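Local coordinates for FG41 Malonate Semialdehyde Decarboxylase (Coryneform bacterium, PDB 3MLC), which belongs to the tautomerase superfamily of enzymes and assembles as a trimer of subunits that each contain two beta-alpha-beta units, at residues 5-10 with 40-45; 69-74 with 105-110. One frame throughout, in Å; residues are numbered along the deposited sequence.

Contact 1: residues 5-10 with 40-45; sequences IDLTSD and QILTAH
Ile5 to Thr8 lie in register with Leu42 to His45 as the parallel strand pair of a beta-alpha-beta unit, the building block of the tautomerase fold, with helix 14-31 making the crossover. Backbone bonds pass back and forth in the regular parallel pattern: Ile5 N to Ile41 O, Thr43 N to Ile5 O (2.8 Å), Leu7 N to Thr43 O, and His45 N to Leu7 O (2.9 Å). Past the strand end the pairing fades, and Ser9 reaches His45 O with two weak bonds, from N and from OG. Gln40 extends the sheet further, pairing antiparallel with a strand of the second subunit.

The apolar contacts sit on the face of Ile5, Leu7, Leu42 and Ala44, where Leu7 rests on Arg16 and Ile19 of helix 14-31. Here one methyl of Leu42 does most of the work. Its CD2 meets Leu7 CD2 at 3.5 Å as the two leucines slant across each other, and also touches Ile5 CG2 at 3.8 Å, with the isoleucine alongside and pointing the same way.

The polar contacts occupy the face of Asp6, Thr43 and His45. With CG beside its own backbone N (chi1 -49°), the imidazole turns back along the strand toward Asp6. Asp6 and Thr43 lie alongside each other, Asp6 OD1 packing 3.5 Å from Thr43 CB. Asp6 OD2 is held by a salt bridge with Arg4 of the third subunit and by a water that lies between OD2, Ile41 O and Thr43 OG1. His45 NE2 donates to the anti lone pair of Asp6 OD1 over 2.7 Å, nearly straight at 160°, with carboxylate and imidazole planes only 21° apart.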
ATOM      1  N   ILE A   5       7.282  -5.558   0.604  1.00 35.77           N
ATOM      2  CA  ILE A   5       7.409  -6.993   0.426  1.00 35.31           C
ATOM      3  C   ILE A   5       6.567  -7.636   1.504  1.00 36.01           C
ATOM      4  O   ILE A   5       6.871  -7.522   2.695  1.00 36.43           O
ATOM      5  CB  ILE A   5       8.890  -7.476   0.550  1.00 35.54           C
ATOM      6  CG1 ILE A   5       9.753  -6.857  -0.562  1.00 34.21           C
ATOM      7  CG2 ILE A   5       8.964  -9.018   0.537  1.00 34.01           C
ATOM      8  CD1 ILE A   5      11.184  -6.525  -0.152  1.00 30.20           C
ATOM      9  N   ASP A   6       5.511  -8.322   1.103  1.00 36.68           N
ATOM     10  CA  ASP A   6       4.697  -9.021   2.077  1.00 36.93           C
ATOM     11  C   ASP A   6       4.854 -10.510   1.896  1.00 38.07           C
ATOM     12  O   ASP A   6       4.640 -11.037   0.809  1.00 38.70           O
ATOM     13  CB  ASP A   6       3.231  -8.603   1.981  1.00 36.24           C
ATOM     14  CG  ASP A   6       2.984  -7.231   2.558  1.00 34.42           C
ATOM     15  OD1 ASP A   6       2.401  -7.132   3.665  1.00 33.49           O
ATOM     16  OD2 ASP A   6       3.341  -6.247   1.891  1.00 32.54           O
ATOM     17  N   LEU A   7       5.257 -11.185   2.966  1.00 39.38           N
ATOM     18  CA  LEU A   7       5.566 -12.603   2.914  1.00 40.56           C
ATOM     19  C   LEU A   7       5.033 -13.323   4.154  1.00 41.08           C
ATOM     20  O   LEU A   7       4.398 -12.714   5.019  1.00 40.90           O
ATOM     21  CB  LEU A   7       7.079 -12.842   2.692  1.00 40.94           C
ATOM     22  CG  LEU A   7       8.167 -12.282   3.619  1.00 41.53           C
ATOM     23  CD1 LEU A   7       9.509 -12.759   3.141  1.00 44.14           C
ATOM     24  CD2 LEU A   7       8.174 -10.780   3.644  1.00 41.92           C
ATOM     25  N   THR A   8       5.260 -14.628   4.221  1.00 42.07           N
ATOM     26  CA  THR A   8       4.722 -15.433   5.319  1.00 42.66           C
ATOM     27  C   THR A   8       5.789 -15.663   6.399  1.00 43.68           C
ATOM     28  O   THR A   8       6.980 -15.538   6.122  1.00 43.15           O
ATOM     29  CB  THR A   8       4.097 -16.750   4.811  1.00 42.31           C
ATOM     30  OG1 THR A   8       5.102 -17.529   4.177  1.00 41.90           O
ATOM     31  CG2 THR A   8       2.967 -16.489   3.810  1.00 40.44           C
ATOM     32  N   SER A   9       5.342 -15.987   7.617  1.00 45.00           N
ATOM     33  CA  SER A   9       6.190 -16.011   8.830  1.00 46.68           C
ATOM     34  C   SER A   9       6.925 -17.335   9.107  1.00 47.91           C
ATOM     35  O   SER A   9       7.658 -17.449  10.090  1.00 48.52           O
ATOM     36  CB  SER A   9       5.359 -15.627  10.060  1.00 46.22           C
ATOM     37  OG  SER A   9       4.303 -16.556  10.264  1.00 46.47           O
ATOM     38  N   ASP A  10       6.749 -18.298   8.231  1.00 49.20           N
ATOM     39  CA  ASP A  10       7.544 -19.495   8.210  1.00 50.93           C
ATOM     40  C   ASP A  10       8.949 -19.274   7.728  1.00 51.55           C
ATOM     41  O   ASP A  10       9.812 -20.087   7.952  1.00 52.18           O
ATOM     42  CB  ASP A  10       6.895 -20.544   7.333  1.00 51.07           C
ATOM     43  CG  ASP A  10       6.386 -19.984   6.047  1.00 52.85           C
ATOM     44  OD1 ASP A  10       5.680 -18.986   6.101  1.00 54.60           O
ATOM     45  OD2 ASP A  10       6.646 -20.544   4.982  1.00 52.28           O
ATOM     46  N   GLN A  40      12.376  -0.081   1.605  1.00 31.41           N
ATOM     47  CA  GLN A  40      11.649  -1.332   1.642  1.00 31.20           C
ATOM     48  C   GLN A  40      10.969  -1.531   2.980  1.00 31.18           C
ATOM     49  O   GLN A  40      11.533  -1.234   4.021  1.00 30.17           O
ATOM     50  CB  GLN A  40      12.595  -2.534   1.378  1.00 31.50           C
ATOM     51  CG  GLN A  40      13.483  -2.390   0.117  1.00 32.93           C
ATOM     52  CD  GLN A  40      14.240  -3.653  -0.255  1.00 32.56           C
ATOM     53  OE1 GLN A  40      14.652  -4.431   0.608  1.00 35.41           O
ATOM     54  NE2 GLN A  40      14.434  -3.859  -1.554  1.00 33.31           N
ATOM     55  N   ILE A  41       9.739  -2.038   2.941  1.00 32.00           N
ATOM     56  CA  ILE A  41       9.016  -2.416   4.149  1.00 31.43           C
ATOM     57  C   ILE A  41       8.697  -3.905   4.044  1.00 32.52           C
ATOM     58  O   ILE A  41       7.849  -4.306   3.249  1.00 32.38           O
ATOM     59  CB  ILE A  41       7.703  -1.563   4.371  1.00 31.55           C
ATOM     60  CG1 ILE A  41       8.033  -0.062   4.513  1.00 32.51           C
ATOM     61  CG2 ILE A  41       6.948  -2.060   5.597  1.00 26.83           C
ATOM     62  CD1 ILE A  41       6.850   0.922   4.291  1.00 30.60           C
ATOM     63  N   LEU A  42       9.355  -4.705   4.879  1.00 33.34           N
ATOM     64  CA  LEU A  42       9.124  -6.144   4.942  1.00 34.72           C
ATOM     65  C   LEU A  42       8.043  -6.475   5.934  1.00 34.99           C
ATOM     66  O   LEU A  42       8.192  -6.175   7.121  1.00 36.21           O
ATOM     67  CB  LEU A  42      10.393  -6.845   5.395  1.00 35.81           C
ATOM     68  CG  LEU A  42      11.373  -7.283   4.327  1.00 36.52           C
ATOM     69  CD1 LEU A  42      12.795  -7.358   4.922  1.00 39.99           C
ATOM     70  CD2 LEU A  42      10.938  -8.630   3.777  1.00 38.16           C
ATOM     71  N   THR A  43       6.949  -7.093   5.479  1.00 34.88           N
ATOM     72  CA  THR A  43       5.910  -7.524   6.427  1.00 34.73           C
ATOM     73  C   THR A  43       5.626  -9.019   6.326  1.00 35.51           C
ATOM     74  O   THR A  43       5.462  -9.560   5.227  1.00 35.24           O
ATOM     75  CB  THR A  43       4.626  -6.694   6.298  1.00 35.45           C
ATOM     76  OG1 THR A  43       4.972  -5.305   6.157  1.00 32.16           O
ATOM     77  CG2 THR A  43       3.755  -6.876   7.529  1.00 34.71           C
ATOM     78  N   ALA A  44       5.592  -9.679   7.482  1.00 35.77           N
ATOM     79  CA  ALA A  44       5.417 -11.125   7.564  1.00 36.72           C
ATOM     80  C   ALA A  44       4.083 -11.427   8.231  1.00 37.46           C
ATOM     81  O   ALA A  44       3.738 -10.813   9.229  1.00 37.38           O
ATOM     82  CB  ALA A  44       6.556 -11.737   8.347  1.00 36.88           C
ATOM     83  N   HIS A  45       3.310 -12.340   7.645  1.00 38.66           N
ATOM     84  CA  HIS A  45       1.966 -12.610   8.125  1.00 39.15           C
ATOM     85  C   HIS A  45       1.883 -14.104   8.427  1.00 41.06           C
ATOM     86  O   HIS A  45       2.721 -14.884   7.966  1.00 40.81           O
ATOM     87  CB  HIS A  45       0.916 -12.235   7.066  1.00 38.79           C
ATOM     88  CG  HIS A  45       1.093 -10.867   6.472  1.00 37.10           C
ATOM     89  ND1 HIS A  45       0.372  -9.770   6.893  1.00 37.47           N
ATOM     90  CD2 HIS A  45       1.902 -10.426   5.479  1.00 34.94           C
ATOM     91  CE1 HIS A  45       0.747  -8.706   6.202  1.00 36.02           C
ATOM     92  NE2 HIS A  45       1.667  -9.079   5.330  1.00 36.20           N
TER
HETATM   93  O   HOH W   1       5.062  -4.676   3.541  1.00 27.47           O

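Contact 2: residues 69-74 with 105-110; sequences HVFTQA and AITENA. With PR6 (3-chloro-3-oxopropanoic acid), chain F.
Phe71 and Thr107 stand side by side on one face of the parallel strand pair of the second beta-alpha-beta unit, Phe71 CD1 lying 3.8 Å from Thr107 OG1. On the same face Phe71 CZ lies over a face of the His69 imidazole, offset toward its rim, and His69 ND1 likewise over a face of the Phe71 ring. Each ring also makes an edge-to-face contact across the trimer: Phe71 with His69 of the second subunit, His69 with Phe71 of the third.

On the reverse face, Ile106 lies alongside Thr72, their CG2 methyls 4.0 Å apart, and its CG1 packs on Val70 CB at 4.1 Å; Phe85 of helix 78-92 also meets Ile106. The torsion of Thr72 (chi1 -151°) points CG2 at this apolar patch and OG1 at the ligand 3-chloro-3-oxopropanoic acid, which Tyr123 OH also hydrogen-bonds.

Regular backbone bonds join the strands up to Thr72. Asn109 N then approaches Thr72 O at 3.2 Å from 42° out of the carbonyl plane, and Ala74 N closes on Asn109 O at 2.6 Å. Glu108 forms a salt bridge with Lys81.

Ligand oxygen OAM accepts hydrogen bonds from Thr72 OG1 and Gln73 N, both at 2.9 Å, while Gln73 NE2 bonds weakly to OAL. These three donors face two oxygens on one carbon, consistent with a carboxylate held at the end of strand 66-73.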
ATOM      1  N   HIS A  69       5.332  -5.332  -4.111  1.00 34.21           N
ATOM      2  CA  HIS A  69       4.554  -4.247  -4.701  1.00 33.68           C
ATOM      3  C   HIS A  69       5.499  -3.079  -4.814  1.00 34.88           C
ATOM      4  O   HIS A  69       5.965  -2.568  -3.810  1.00 35.50           O
ATOM      5  CB  HIS A  69       3.398  -3.898  -3.765  1.00 32.67           C
ATOM      6  CG  HIS A  69       2.324  -3.047  -4.365  1.00 29.25           C
ATOM      7  ND1 HIS A  69       2.467  -2.346  -5.551  1.00 27.92           N
ATOM      8  CD2 HIS A  69       1.098  -2.730  -3.889  1.00 25.87           C
ATOM      9  CE1 HIS A  69       1.361  -1.666  -5.791  1.00 27.53           C
ATOM     10  NE2 HIS A  69       0.515  -1.883  -4.799  1.00 27.61           N
ATOM     11  N   VAL A  70       5.777  -2.677  -6.047  1.00 34.91           N
ATOM     12  CA  VAL A  70       6.733  -1.626  -6.346  1.00 35.08           C
ATOM     13  C   VAL A  70       6.001  -0.297  -6.575  1.00 34.72           C
ATOM     14  O   VAL A  70       5.205  -0.173  -7.506  1.00 34.66           O
ATOM     15  CB  VAL A  70       7.575  -1.996  -7.641  1.00 35.25           C
ATOM     16  CG1 VAL A  70       8.619  -0.918  -7.985  1.00 35.36           C
ATOM     17  CG2 VAL A  70       8.238  -3.347  -7.490  1.00 33.55           C
ATOM     18  N   PHE A  71       6.272   0.694  -5.731  1.00 34.43           N
ATOM     19  CA  PHE A  71       5.784   2.053  -5.967  1.00 34.36           C
ATOM     20  C   PHE A  71       6.907   2.915  -6.548  1.00 36.33           C
ATOM     21  O   PHE A  71       7.948   3.145  -5.904  1.00 36.60           O
ATOM     22  CB  PHE A  71       5.218   2.681  -4.693  1.00 33.99           C
ATOM     23  CG  PHE A  71       4.077   1.910  -4.086  1.00 30.90           C
ATOM     24  CD1 PHE A  71       2.757   2.221  -4.411  1.00 30.00           C
ATOM     25  CD2 PHE A  71       4.319   0.886  -3.186  1.00 30.85           C
ATOM     26  CE1 PHE A  71       1.693   1.533  -3.839  1.00 30.41           C
ATOM     27  CE2 PHE A  71       3.253   0.179  -2.603  1.00 29.42           C
ATOM     28  CZ  PHE A  71       1.944   0.511  -2.923  1.00 30.24           C
ATOM     29  N   THR A  72       6.704   3.415  -7.751  1.00 37.31           N
ATOM     30  CA  THR A  72       7.776   4.026  -8.507  1.00 38.01           C
ATOM     31  C   THR A  72       7.340   5.088  -9.480  1.00 38.27           C
ATOM     32  O   THR A  72       6.257   5.059  -9.949  1.00 37.64           O
ATOM     33  CB  THR A  72       8.663   2.991  -9.145  1.00 38.02           C
ATOM     34  OG1 THR A  72       9.979   3.504  -9.285  1.00 38.38           O
ATOM     35  CG2 THR A  72       8.141   2.600 -10.432  1.00 38.29           C
ATOM     36  N   GLN A  73       8.188   6.076  -9.692  1.00 38.96           N
ATOM     37  CA  GLN A  73       8.095   7.036 -10.781  1.00 39.73           C
ATOM     38  C   GLN A  73       7.560   6.423 -12.057  1.00 40.10           C
ATOM     39  O   GLN A  73       8.033   5.418 -12.482  1.00 40.12           O
ATOM     40  CB  GLN A  73       9.483   7.598 -11.054  1.00 39.64           C
ATOM     41  CG  GLN A  73       9.635   9.000 -10.763  1.00 39.17           C
ATOM     42  CD  GLN A  73      11.048   9.451 -10.807  1.00 41.30           C
ATOM     43  OE1 GLN A  73      11.609   9.688 -11.857  1.00 39.16           O
ATOM     44  NE2 GLN A  73      11.623   9.609  -9.666  1.00 40.15           N
ATOM     45  N   ALA A  74       6.587   7.068 -12.671  1.00 41.22           N
ATOM     46  CA  ALA A  74       6.187   6.782 -14.045  1.00 42.37           C
ATOM     47  C   ALA A  74       7.377   7.111 -14.932  1.00 42.87           C
ATOM     48  O   ALA A  74       8.138   8.074 -14.668  1.00 43.00           O
ATOM     49  CB  ALA A  74       4.979   7.638 -14.442  1.00 42.30           C
ATOM     50  N   ALA A 105       3.610  -6.466  -8.497  1.00 37.14           N
ATOM     51  CA  ALA A 105       2.827  -5.387  -9.065  1.00 37.34           C
ATOM     52  C   ALA A 105       3.575  -4.052  -8.982  1.00 37.20           C
ATOM     53  O   ALA A 105       4.410  -3.819  -8.093  1.00 37.12           O
ATOM     54  CB  ALA A 105       1.476  -5.288  -8.358  1.00 37.49           C
ATOM     55  N   ILE A 106       3.277  -3.177  -9.928  1.00 37.18           N
ATOM     56  CA  ILE A 106       3.822  -1.841  -9.919  1.00 36.86           C
ATOM     57  C   ILE A 106       2.679  -0.844  -9.925  1.00 37.41           C
ATOM     58  O   ILE A 106       1.684  -1.014 -10.646  1.00 36.79           O
ATOM     59  CB  ILE A 106       4.716  -1.576 -11.160  1.00 37.19           C
ATOM     60  CG1 ILE A 106       5.824  -2.636 -11.269  1.00 36.80           C
ATOM     61  CG2 ILE A 106       5.267  -0.101 -11.138  1.00 35.69           C
ATOM     62  CD1 ILE A 106       6.432  -2.779 -12.652  1.00 36.71           C
ATOM     63  N   THR A 107       2.807   0.167  -9.108  1.00 37.45           N
ATOM     64  CA  THR A 107       1.955   1.294  -9.161  1.00 38.29           C
ATOM     65  C   THR A 107       2.728   2.580  -9.123  1.00 37.69           C
ATOM     66  O   THR A 107       3.719   2.685  -8.474  1.00 37.65           O
ATOM     67  CB  THR A 107       0.756   1.208  -8.180  1.00 38.75           C
ATOM     68  OG1 THR A 107       0.572   2.414  -7.467  1.00 43.08           O
ATOM     69  CG2 THR A 107       0.837   0.096  -7.280  1.00 38.61           C
ATOM     70  N   GLU A 108       2.271   3.553  -9.875  1.00 37.12           N
ATOM     71  CA  GLU A 108       3.109   4.607 -10.353  1.00 37.02           C
ATOM     72  C   GLU A 108       2.700   5.967  -9.846  1.00 35.53           C
ATOM     73  O   GLU A 108       1.579   6.194  -9.615  1.00 35.98           O
ATOM     74  CB  GLU A 108       3.119   4.585 -11.859  1.00 37.12           C
ATOM     75  CG  GLU A 108       4.115   3.666 -12.443  1.00 38.63           C
ATOM     76  CD  GLU A 108       4.056   3.687 -13.918  1.00 39.02           C
ATOM     77  OE1 GLU A 108       4.936   3.169 -14.562  1.00 37.62           O
ATOM     78  OE2 GLU A 108       3.110   4.245 -14.433  1.00 40.28           O
ATOM     79  N   ASN A 109       3.663   6.841  -9.630  1.00 35.53           N
ATOM     80  CA  ASN A 109       3.457   8.264  -9.461  1.00 34.89           C
ATOM     81  C   ASN A 109       4.500   9.069 -10.212  1.00 35.41           C
ATOM     82  O   ASN A 109       5.066   8.575 -11.117  1.00 34.57           O
ATOM     83  CB  ASN A 109       3.496   8.614  -8.000  1.00 34.41           C
ATOM     84  CG  ASN A 109       4.776   8.205  -7.341  1.00 33.05           C
ATOM     85  OD1 ASN A 109       5.731   7.863  -7.975  1.00 30.20           O
ATOM     86  ND2 ASN A 109       4.787   8.249  -6.063  1.00 24.02           N
ATOM     87  N   ALA A 110       4.769  10.290  -9.780  1.00 36.24           N
ATOM     88  CA  ALA A 110       5.690  11.202 -10.440  1.00 35.96           C
ATOM     89  C   ALA A 110       6.889  11.598  -9.559  1.00 36.40           C
ATOM     90  O   ALA A 110       6.834  11.371  -8.383  1.00 36.96           O
ATOM     91  CB  ALA A 110       4.940  12.411 -10.861  1.00 36.68           C
TER
HETATM   92  CAH PR6 F 150      12.423   5.517  -5.860  1.00 36.30           C
HETATM   93  OAI PR6 F 150      13.503   5.994  -6.048  1.00 37.07           O
HETATM   94  CAJ PR6 F 150      11.219   6.405  -5.808  1.00 35.34           C
HETATM   95  CAK PR6 F 150      10.992   6.864  -7.244  1.00 38.32           C
HETATM   96  OAL PR6 F 150      11.390   7.963  -7.534  1.00 36.99           O
HETATM   97  OAM PR6 F 150      10.541   6.060  -8.034  1.00 38.24           O
HETATM   98  O   HOH W   2       7.613   3.454 -14.410  1.00 37.27           O

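In the fold
From the N terminus, strand 2-8 leads into helix 14-31, and strand 39-45 returns parallel beside it: contact 1 closes this first loop. The chain then lays strand 66-73 antiparallel along the other side of strand 2-8, passes through helix 78-92, and closes contact 2 when strand 102-109 docks on strand 66-73. The two closures follow in series, neither nested nor crossed. Their centres are 19 Å apart, yet both belong to one four-stranded sheet, joined through the central pair 2-8 and 66-73. Contact 1 holds one outer strand of the chain and contact 2 the other, and each outer strand pairs onward with a neighbouring subunit of the trimer.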